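Local coordinates for sporozoite-specific SAG protein (Toxoplasma gondii, PDB 2WNK) that is a SAG2-related surface antigen of the sporozoite stage, built of two SRS domains, and probably acts at the parasite surface in contact with the host, at residues Phe26-Thr31 / Asn80-Thr85; Ala88-Glu93 / Ile125-Ala130; Gln175-Glu180 / Gln214-Tyr219. All blocks are in the same frame, centred on the assembly; numbering follows the deposited sequence.

Contact 1: Phe26-Thr31 / Asn80-Thr85; sequences FNCPST and NDFTLT
Phe26 and Phe82 sit on one face of an antiparallel sheet, directly across from each other on the strands 22-28 and 80-86. Their planes are nearly parallel, 23° apart, but the rings are slid past one another: the centroids stand 5.3 Å apart and the rings barely overlap. What lies over the Phe26 ring is instead the CB of Phe82, a CH-pi contact offset toward the rim, with CB 3.5 Å from Phe26 CZ. Phe26 reaches this place with CG between its own backbone N and carbonyl carbon (chi1 65°), whereas CG of Phe82 is anti to the carbonyl carbon. Cys28 sets SG 3.8 Å from Phe82 CE1 in an oblique sulfur-aromatic contact; its sulfur is also tied by a disulfide to Cys100. Phe98 meets the Phe26 ring, and Ile35 touches both phenylalanines, so this face belongs to the core between the two sheets of the first SRS domain.

On the other face, Asn27 and Asp81 form the non-hydrogen-bonded pair, with CA atoms 4.5 Å apart. Asn27 ND2 donates to Asp81 OD1 over 2.8 Å, although amide and carboxylate planes are turned 70° from each other. The same ND2 also donates to Gly78 O, and Asn27 OD1 bonds Ser5 OG. Backbone pairs flank this site, Phe82 N to Phe26 O at 2.8 Å and Cys28 N to Asn80 O at 2.9 Å. The chemistry is thus divided by face: aromatic and sulfur packing inward, and on the other side a buried amide whose hydrogen bonds fix its rotation and probably help stabilise the Asp81 carboxylate.

Contact 2: Ala88-Glu93 / Ile125-Ala130; sequences ALPEAE and ILVKAA
Leu89 and Pro90 pack on Ala130 and Val127 at one end of the beta-sandwich of the first SRS domain, with Leu89 CB 3.9 Å from Ala130 CB. The loop 88-93 leads into strand 94-101, the antiparallel neighbour of 121-127, and one backbone bond fastens it here: Ala130 N donates to Pro90 O over 2.9 Å at an N-H...O angle of 162°.

Glu93 can be followed outward. Its CB lies 3.8 Å from Val127 O. CG is anti to the backbone N (chi1 161°) and touches both Val127 O and Leu126 CD1; beyond it the chain is extended. CD stays beside the Leu126 methyl groups, and OE2 ends 3.8 Å from Leu126 CD1. OE1 turns to the aliphatic part of Lys128, 3.7 Å from its CD, for the two side chains lie side by side and point the same way. They are not a salt bridge: Lys128 NZ is 5.5 Å from Glu93 OE1 and pairs with Glu18 instead.

Earlier in the loop, Pro90 CD presses on Val127 CG1 at 3.4 Å, closer than usual for two carbons. A water donates to Glu93 OE1 and, with its oxygen 3.1 Å from Ala129 N, accepts from that N-H.

Contact 3: Gln175-Glu180 / Gln214-Tyr219; sequences QGDSCE and QQKLCY
Two first torsions aim the sulfurs of Cys179 and Cys218 at each other: SG of Cys179 is anti to its carbonyl carbon (chi1 -51°), while SG of Cys218 is anti to its backbone N (chi1 -171°). They join in a disulfide of the beta-sandwich of the second SRS domain, its S-S torsion 89°, close to the relaxed right angle, with SG to SG 2.0 Å. The bond ties the loop 175-180 to strand 215-222. Both cysteines are buried, and Cys218 also packs on Leu174 and, on the adjacent strand 228-235, Leu232.

The loop is tightly turned: the peptide before Asp177 is cis, and Cys179 N makes a weak bond back to Gln175 O, 3.0 Å away. Gly176 comes close to the strand, its N 4.1 Å from Cys218 CB.

Toward the start of the strand, Lys216 stretches out fully beyond CG and obliquely crosses the Asp177 side chain. Its CD lies 3.4 Å from Asp177 OD1, and the extended last torsion carries NZ on to the carboxylate. A salt bridge closes there, two residues along the strand from the disulfide. Asp177 OD1 receives Lys216 NZ at 2.8 Å through its syn lone pair, the side facing OD2.

From the N terminus, contact 1 comes first: 48 residues separate 26-31 from 80-85, and the chain returns to pair two antiparallel strands of one sheet. Contact 2 opens soon after, with 31 residues between 88-93 and 125-130; it holds the loop that passes from that sheet to the other against the end of strand 121-127. In the second SRS domain, contact 3 closes 33 residues and ties the loop between strands 172-174 and 182-184 to strand 215-222. The three follow in series, neither nested nor crossed. Contacts 1 and 2 touch through Ile125, whose CD1 lies 3.7 Å from Leu84 CD2. Contact 3 stands apart, its nearest atoms about 19 Å from contact 2 and about 26 Å from contact 1.

Contact 1: Phe26-Thr31 / Asn80-Thr85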
loop_
_atom_site.group_PDB
_atom_site.type_symbol
_atom_site.label_atom_id
_atom_site.label_comp_id
_atom_site.label_asym_id
_atom_site.label_seq_id
_atom_site.Cartn_x
_atom_site.Cartn_y
_atom_site.Cartn_z
ATOM N N PHE A 26 -6.364 1.410 -15.175
ATOM C CA PHE A 26 -5.764 1.153 -16.465
ATOM C C PHE A 26 -6.809 1.184 -17.563
ATOM O O PHE A 26 -8.002 1.148 -17.300
ATOM C CB PHE A 26 -5.009 -0.181 -16.469
ATOM C CG PHE A 26 -5.886 -1.387 -16.276
ATOM C CD1 PHE A 26 -6.404 -2.062 -17.373
ATOM C CD2 PHE A 26 -6.115 -1.896 -15.002
ATOM C CE1 PHE A 26 -7.178 -3.214 -17.218
ATOM C CE2 PHE A 26 -6.907 -3.051 -14.829
ATOM C CZ PHE A 26 -7.438 -3.709 -15.956
ATOM N N ASN A 27 -6.335 1.269 -18.796
ATOM C CA ASN A 27 -7.209 1.416 -19.930
ATOM C C ASN A 27 -6.891 0.369 -21.004
ATOM O O ASN A 27 -5.723 0.106 -21.307
ATOM C CB ASN A 27 -7.076 2.834 -20.490
ATOM C CG ASN A 27 -7.651 2.975 -21.877
ATOM O OD1 ASN A 27 -6.922 2.900 -22.877
ATOM N ND2 ASN A 27 -8.964 3.179 -21.952
ATOM N N CYS A 28 -7.951 -0.211 -21.542
ATOM C CA CYS A 28 -7.874 -0.994 -22.797
ATOM C C CYS A 28 -8.315 -0.057 -23.923
ATOM O O CYS A 28 -9.487 0.324 -23.974
ATOM C CB CYS A 28 -8.802 -2.212 -22.745
ATOM S SG CYS A 28 -8.230 -3.562 -21.576
ATOM N N PRO A 29 -7.376 0.321 -24.790
ATOM C CA PRO A 29 -7.649 1.346 -25.770
ATOM C C PRO A 29 -8.537 0.831 -26.820
ATOM O O PRO A 29 -8.837 -0.297 -26.951
ATOM C CB PRO A 29 -6.282 1.667 -26.339
ATOM C CG PRO A 29 -5.546 0.516 -26.252
ATOM C CD PRO A 29 -5.982 -0.088 -24.914
ATOM N N SER A 30 -8.958 1.762 -27.631
ATOM C CA SER A 30 -9.915 1.484 -28.638
ATOM C C SER A 30 -9.746 0.227 -29.496
ATOM O O SER A 30 -10.655 -0.461 -29.711
ATOM C CB SER A 30 -9.933 2.689 -29.554
ATOM O OG SER A 30 -10.883 2.458 -30.449
ATOM N N THR A 31 -8.584 -0.017 -30.012
ATOM C CA THR A 31 -8.439 -1.146 -30.899
ATOM C C THR A 31 -8.519 -2.452 -30.088
ATOM O O THR A 31 -9.009 -3.450 -30.514
ATOM C CB THR A 31 -7.174 -1.012 -31.692
ATOM O OG1 THR A 31 -6.789 -2.278 -32.232
ATOM C CG2 THR A 31 -6.115 -0.452 -30.882
ATOM N N ASN A 80 -12.051 1.112 -22.963
ATOM C CA ASN A 80 -12.674 0.889 -21.658
ATOM C C ASN A 80 -11.705 1.156 -20.519
ATOM O O ASN A 80 -10.560 0.761 -20.582
ATOM C CB ASN A 80 -13.188 -0.551 -21.537
ATOM C CG ASN A 80 -14.480 -0.766 -22.294
ATOM O OD1 ASN A 80 -15.502 -0.140 -21.994
ATOM N ND2 ASN A 80 -14.440 -1.623 -23.316
ATOM N N ASP A 81 -12.196 1.826 -19.477
ATOM C CA ASP A 81 -11.384 2.166 -18.311
ATOM C C ASP A 81 -11.735 1.260 -17.142
ATOM O O ASP A 81 -12.913 1.049 -16.834
ATOM C CB ASP A 81 -11.675 3.621 -17.910
ATOM C CG ASP A 81 -11.052 4.651 -18.864
ATOM O OD1 ASP A 81 -10.133 4.338 -19.641
ATOM O OD2 ASP A 81 -11.463 5.828 -18.809
ATOM N N PHE A 82 -10.701 0.712 -16.500
ATOM C CA PHE A 82 -10.875 -0.232 -15.415
ATOM C C PHE A 82 -10.264 0.293 -14.130
ATOM O O PHE A 82 -9.209 0.932 -14.169
ATOM C CB PHE A 82 -10.224 -1.570 -15.780
ATOM C CG PHE A 82 -10.870 -2.205 -16.949
ATOM C CD1 PHE A 82 -10.410 -1.951 -18.243
ATOM C CD2 PHE A 82 -12.032 -2.929 -16.776
ATOM C CE1 PHE A 82 -11.084 -2.479 -19.335
ATOM C CE2 PHE A 82 -12.695 -3.458 -17.867
ATOM C CZ PHE A 82 -12.222 -3.233 -19.144
ATOM N N THR A 83 -10.889 -0.062 -13.008
ATOM C CA THR A 83 -10.417 0.356 -11.675
ATOM C C THR A 83 -10.372 -0.859 -10.770
ATOM O O THR A 83 -11.400 -1.459 -10.491
ATOM C CB THR A 83 -11.369 1.435 -11.070
ATOM O OG1 THR A 83 -11.469 2.510 -11.995
ATOM C CG2 THR A 83 -10.818 1.987 -9.766
ATOM N N LEU A 84 -9.177 -1.226 -10.308
ATOM C CA LEU A 84 -9.045 -2.341 -9.406
ATOM C C LEU A 84 -8.769 -1.732 -8.048
ATOM O O LEU A 84 -7.774 -1.015 -7.873
ATOM C CB LEU A 84 -7.871 -3.252 -9.792
ATOM C CG LEU A 84 -7.690 -4.375 -8.755
ATOM C CD1 LEU A 84 -8.752 -5.466 -9.000
ATOM C CD2 LEU A 84 -6.232 -4.961 -8.759
ATOM N N THR A 85 -9.666 -2.003 -7.101
ATOM C CA THR A 85 -9.495 -1.558 -5.735
ATOM C C THR A 85 -9.130 -2.732 -4.863
ATOM O O THR A 85 -9.779 -3.772 -4.928
ATOM C CB THR A 85 -10.800 -0.977 -5.207
ATOM O OG1 THR A 85 -11.119 0.184 -5.970
ATOM C CG2 THR A 85 -10.647 -0.563 -3.732
#

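Contact 2: Ala88-Glu93 / Ile125-Ala130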
loop_
_atom_site.group_PDB
_atom_site.type_symbol
_atom_site.label_atom_id
_atom_site.label_comp_id
_atom_site.label_asym_id
_atom_site.label_seq_id
_atom_site.Cartn_x
_atom_site.Cartn_y
_atom_site.Cartn_z
ATOM N N ALA A 88 -8.061 -4.884 1.230
ATOM C CA ALA A 88 -7.129 -5.451 2.203
ATOM C C ALA A 88 -6.052 -6.194 1.439
ATOM O O ALA A 88 -6.358 -6.859 0.441
ATOM C CB ALA A 88 -7.853 -6.397 3.175
ATOM N N LEU A 89 -4.789 -6.044 1.847
ATOM C CA LEU A 89 -3.689 -6.734 1.152
ATOM C C LEU A 89 -3.647 -8.208 1.537
ATOM O O LEU A 89 -3.983 -8.574 2.658
ATOM C CB LEU A 89 -2.325 -6.070 1.408
ATOM C CG LEU A 89 -2.140 -4.615 0.960
ATOM C CD1 LEU A 89 -0.765 -4.093 1.305
ATOM C CD2 LEU A 89 -2.332 -4.556 -0.533
ATOM N N PRO A 90 -3.262 -9.054 0.592
ATOM C CA PRO A 90 -3.231 -10.487 0.855
ATOM C C PRO A 90 -2.098 -10.829 1.824
ATOM O O PRO A 90 -1.174 -10.040 2.002
ATOM C CB PRO A 90 -2.955 -11.087 -0.528
ATOM C CG PRO A 90 -2.226 -10.019 -1.263
ATOM C CD PRO A 90 -2.794 -8.712 -0.765
ATOM N N GLU A 91 -2.121 -12.017 2.410
ATOM C CA GLU A 91 -1.040 -12.324 3.346
ATOM C C GLU A 91 0.280 -12.581 2.641
ATOM O O GLU A 91 1.344 -12.384 3.232
ATOM C CB GLU A 91 -1.364 -13.467 4.303
ATOM C CG GLU A 91 -0.682 -13.239 5.686
ATOM C CD GLU A 91 -0.787 -11.771 6.169
ATOM O OE1 GLU A 91 0.228 -11.027 6.150
ATOM O OE2 GLU A 91 -1.897 -11.343 6.553
ATOM N N ALA A 92 0.206 -13.047 1.392
ATOM C CA ALA A 92 1.390 -13.238 0.584
ATOM C C ALA A 92 1.278 -12.415 -0.697
ATOM O O ALA A 92 0.205 -12.300 -1.265
ATOM C CB ALA A 92 1.557 -14.705 0.230
ATOM N N GLU A 93 2.405 -11.876 -1.141
ATOM C CA GLU A 93 2.489 -11.149 -2.407
ATOM C C GLU A 93 2.007 -12.030 -3.548
ATOM O O GLU A 93 2.382 -13.219 -3.635
ATOM C CB GLU A 93 3.947 -10.763 -2.642
ATOM C CG GLU A 93 4.318 -10.410 -4.043
ATOM C CD GLU A 93 5.652 -9.708 -4.129
ATOM O OE1 GLU A 93 5.955 -8.900 -3.233
ATOM O OE2 GLU A 93 6.413 -9.961 -5.089
ATOM N N ILE A 125 -0.729 -6.876 -12.579
ATOM C CA ILE A 125 -0.830 -6.130 -11.326
ATOM C C ILE A 125 -0.195 -6.972 -10.229
ATOM O O ILE A 125 -0.662 -8.090 -9.950
ATOM C CB ILE A 125 -2.270 -5.764 -10.962
ATOM C CG1 ILE A 125 -2.911 -4.924 -12.089
ATOM C CG2 ILE A 125 -2.261 -5.025 -9.614
ATOM C CD1 ILE A 125 -4.444 -4.758 -11.983
ATOM N N LEU A 126 0.890 -6.446 -9.666
ATOM C CA LEU A 126 1.586 -7.069 -8.534
ATOM C C LEU A 126 1.012 -6.511 -7.224
ATOM O O LEU A 126 1.023 -5.307 -7.003
ATOM C CB LEU A 126 3.082 -6.780 -8.605
ATOM C CG LEU A 126 3.842 -7.460 -7.448
ATOM C CD1 LEU A 126 3.715 -8.955 -7.528
ATOM C CD2 LEU A 126 5.306 -7.034 -7.340
ATOM N N VAL A 127 0.496 -7.382 -6.372
ATOM C CA VAL A 127 -0.091 -6.934 -5.121
ATOM C C VAL A 127 0.835 -7.368 -3.969
ATOM O O VAL A 127 1.124 -8.556 -3.796
ATOM C CB VAL A 127 -1.500 -7.499 -4.942
ATOM C CG1 VAL A 127 -2.112 -6.991 -3.651
ATOM C CG2 VAL A 127 -2.394 -7.107 -6.140
ATOM N N LYS A 128 1.323 -6.399 -3.207
ATOM C CA LYS A 128 2.294 -6.698 -2.142
ATOM C C LYS A 128 1.603 -7.311 -0.932
ATOM O O LYS A 128 0.382 -7.145 -0.767
ATOM C CB LYS A 128 3.016 -5.417 -1.714
ATOM C CG LYS A 128 3.828 -4.753 -2.828
ATOM C CD LYS A 128 5.232 -5.327 -2.858
ATOM C CE LYS A 128 6.076 -4.802 -4.011
ATOM N NZ LYS A 128 6.679 -3.478 -3.679
ATOM N N ALA A 129 2.364 -8.021 -0.090
ATOM C CA ALA A 129 1.782 -8.666 1.078
ATOM C C ALA A 129 1.479 -7.599 2.143
ATOM O O ALA A 129 2.142 -6.575 2.189
ATOM C CB ALA A 129 2.723 -9.734 1.650
ATOM N N ALA A 130 0.463 -7.831 2.969
ATOM C CA ALA A 130 0.120 -6.932 4.055
ATOM C C ALA A 130 1.303 -6.818 5.015
ATOM O O ALA A 130 1.864 -7.836 5.398
ATOM C CB ALA A 130 -1.053 -7.493 4.811
HETATM O O HOH W 1 5.415 -8.271 -0.681
#

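Contact 3: Gln175-Glu180 / Gln214-Tyr219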
loop_
_atom_site.group_PDB
_atom_site.type_symbol
_atom_site.label_atom_id
_atom_site.label_comp_id
_atom_site.label_asym_id
_atom_site.label_seq_id
_atom_site.Cartn_x
_atom_site.Cartn_y
_atom_site.Cartn_z
ATOM N N GLN A 175 7.496 15.242 20.612
ATOM C CA GLN A 175 7.446 14.851 22.062
ATOM C C GLN A 175 6.026 14.371 22.330
ATOM O O GLN A 175 5.070 15.032 21.923
ATOM C CB GLN A 175 8.002 15.939 22.961
ATOM C CG GLN A 175 9.500 16.017 22.779
ATOM C CD GLN A 175 10.128 17.110 23.565
ATOM O OE1 GLN A 175 9.444 17.944 24.135
ATOM N NE2 GLN A 175 11.452 17.145 23.571
ATOM N N GLY A 176 5.838 13.288 23.088
ATOM C CA GLY A 176 4.590 13.061 23.854
ATOM C C GLY A 176 4.249 13.969 24.992
ATOM O O GLY A 176 5.120 14.588 25.484
ATOM N N ASP A 177 2.993 14.029 25.411
ATOM C CA ASP A 177 1.885 13.317 24.761
ATOM C C ASP A 177 1.209 14.201 23.708
ATOM O O ASP A 177 0.373 13.684 22.946
ATOM C CB ASP A 177 0.854 12.996 25.826
ATOM C CG ASP A 177 1.291 11.897 26.779
ATOM O OD1 ASP A 177 2.303 11.232 26.517
ATOM O OD2 ASP A 177 0.641 11.744 27.831
ATOM N N SER A 178 1.491 15.518 23.682
ATOM C CA SER A 178 0.742 16.440 22.773
ATOM C C SER A 178 1.125 16.225 21.320
ATOM O O SER A 178 0.356 16.530 20.419
ATOM C CB SER A 178 0.929 17.915 23.134
ATOM O OG SER A 178 2.283 18.278 22.976
ATOM N N CYS A 179 2.295 15.647 21.120
ATOM C CA CYS A 179 2.861 15.430 19.774
ATOM C C CYS A 179 2.906 16.679 18.924
ATOM O O CYS A 179 2.470 16.632 17.761
ATOM C CB CYS A 179 2.100 14.301 19.058
ATOM S SG CYS A 179 1.950 12.815 20.006
ATOM N N GLU A 180 3.397 17.764 19.529
ATOM C CA GLU A 180 3.500 19.131 18.955
ATOM C C GLU A 180 4.925 19.659 18.816
ATOM O O GLU A 180 5.225 20.364 17.844
ATOM C CB GLU A 180 2.668 20.136 19.800
ATOM C CG GLU A 180 1.200 19.890 19.607
ATOM C CD GLU A 180 0.272 20.700 20.527
ATOM O OE1 GLU A 180 0.753 21.482 21.365
ATOM O OE2 GLU A 180 -0.979 20.519 20.396
ATOM N N GLN A 214 13.395 7.147 30.894
ATOM C CA GLN A 214 12.281 6.772 29.992
ATOM C C GLN A 214 11.968 7.944 29.044
ATOM O O GLN A 214 12.011 9.109 29.461
ATOM C CB GLN A 214 11.006 6.381 30.760
ATOM C CG GLN A 214 9.851 6.007 29.827
ATOM C CD GLN A 214 8.497 5.871 30.547
ATOM O OE1 GLN A 214 7.583 6.672 30.339
ATOM N NE2 GLN A 214 8.370 4.862 31.370
ATOM N N GLN A 215 11.640 7.618 27.797
ATOM C CA GLN A 215 11.381 8.616 26.734
ATOM C C GLN A 215 10.064 8.277 26.066
ATOM O O GLN A 215 9.603 7.127 26.115
ATOM C CB GLN A 215 12.534 8.651 25.681
ATOM C CG GLN A 215 13.973 8.850 26.275
ATOM C CD GLN A 215 14.265 10.235 26.891
ATOM O OE1 GLN A 215 15.127 10.361 27.809
ATOM N NE2 GLN A 215 13.663 11.262 26.353
ATOM N N LYS A 216 9.479 9.284 25.422
ATOM C CA LYS A 216 8.308 9.037 24.558
ATOM C C LYS A 216 8.596 9.631 23.181
ATOM O O LYS A 216 9.185 10.712 23.058
ATOM C CB LYS A 216 7.078 9.671 25.159
ATOM C CG LYS A 216 6.557 8.897 26.348
ATOM C CD LYS A 216 5.209 9.457 26.721
ATOM C CE LYS A 216 4.700 8.845 27.978
ATOM N NZ LYS A 216 3.512 9.659 28.478
ATOM N N LEU A 217 8.276 8.877 22.139
ATOM C CA LEU A 217 8.546 9.307 20.780
ATOM C C LEU A 217 7.215 9.291 20.114
ATOM O O LEU A 217 6.551 8.271 20.108
ATOM C CB LEU A 217 9.400 8.288 20.037
ATOM C CG LEU A 217 10.920 8.201 20.198
ATOM C CD1 LEU A 217 11.656 9.162 21.118
ATOM C CD2 LEU A 217 11.552 6.842 20.122
ATOM N N CYS A 218 6.829 10.428 19.558
ATOM C CA CYS A 218 5.512 10.483 18.926
ATOM C C CYS A 218 5.652 10.796 17.421
ATOM O O CYS A 218 6.420 11.662 16.989
ATOM C CB CYS A 218 4.701 11.606 19.564
ATOM S SG CYS A 218 3.004 11.451 18.929
ATOM N N TYR A 219 4.857 10.142 16.616
ATOM C CA TYR A 219 4.731 10.415 15.173
ATOM C C TYR A 219 3.255 10.596 14.824
ATOM O O TYR A 219 2.396 10.040 15.449
ATOM C CB TYR A 219 5.271 9.200 14.393
ATOM C CG TYR A 219 6.724 8.920 14.621
ATOM C CD1 TYR A 219 7.675 9.581 13.900
ATOM C CD2 TYR A 219 7.145 7.975 15.570
ATOM C CE1 TYR A 219 9.005 9.396 14.140
ATOM C CE2 TYR A 219 8.493 7.767 15.816
ATOM C CZ TYR A 219 9.400 8.457 15.073
ATOM O OH TYR A 219 10.718 8.216 15.323
#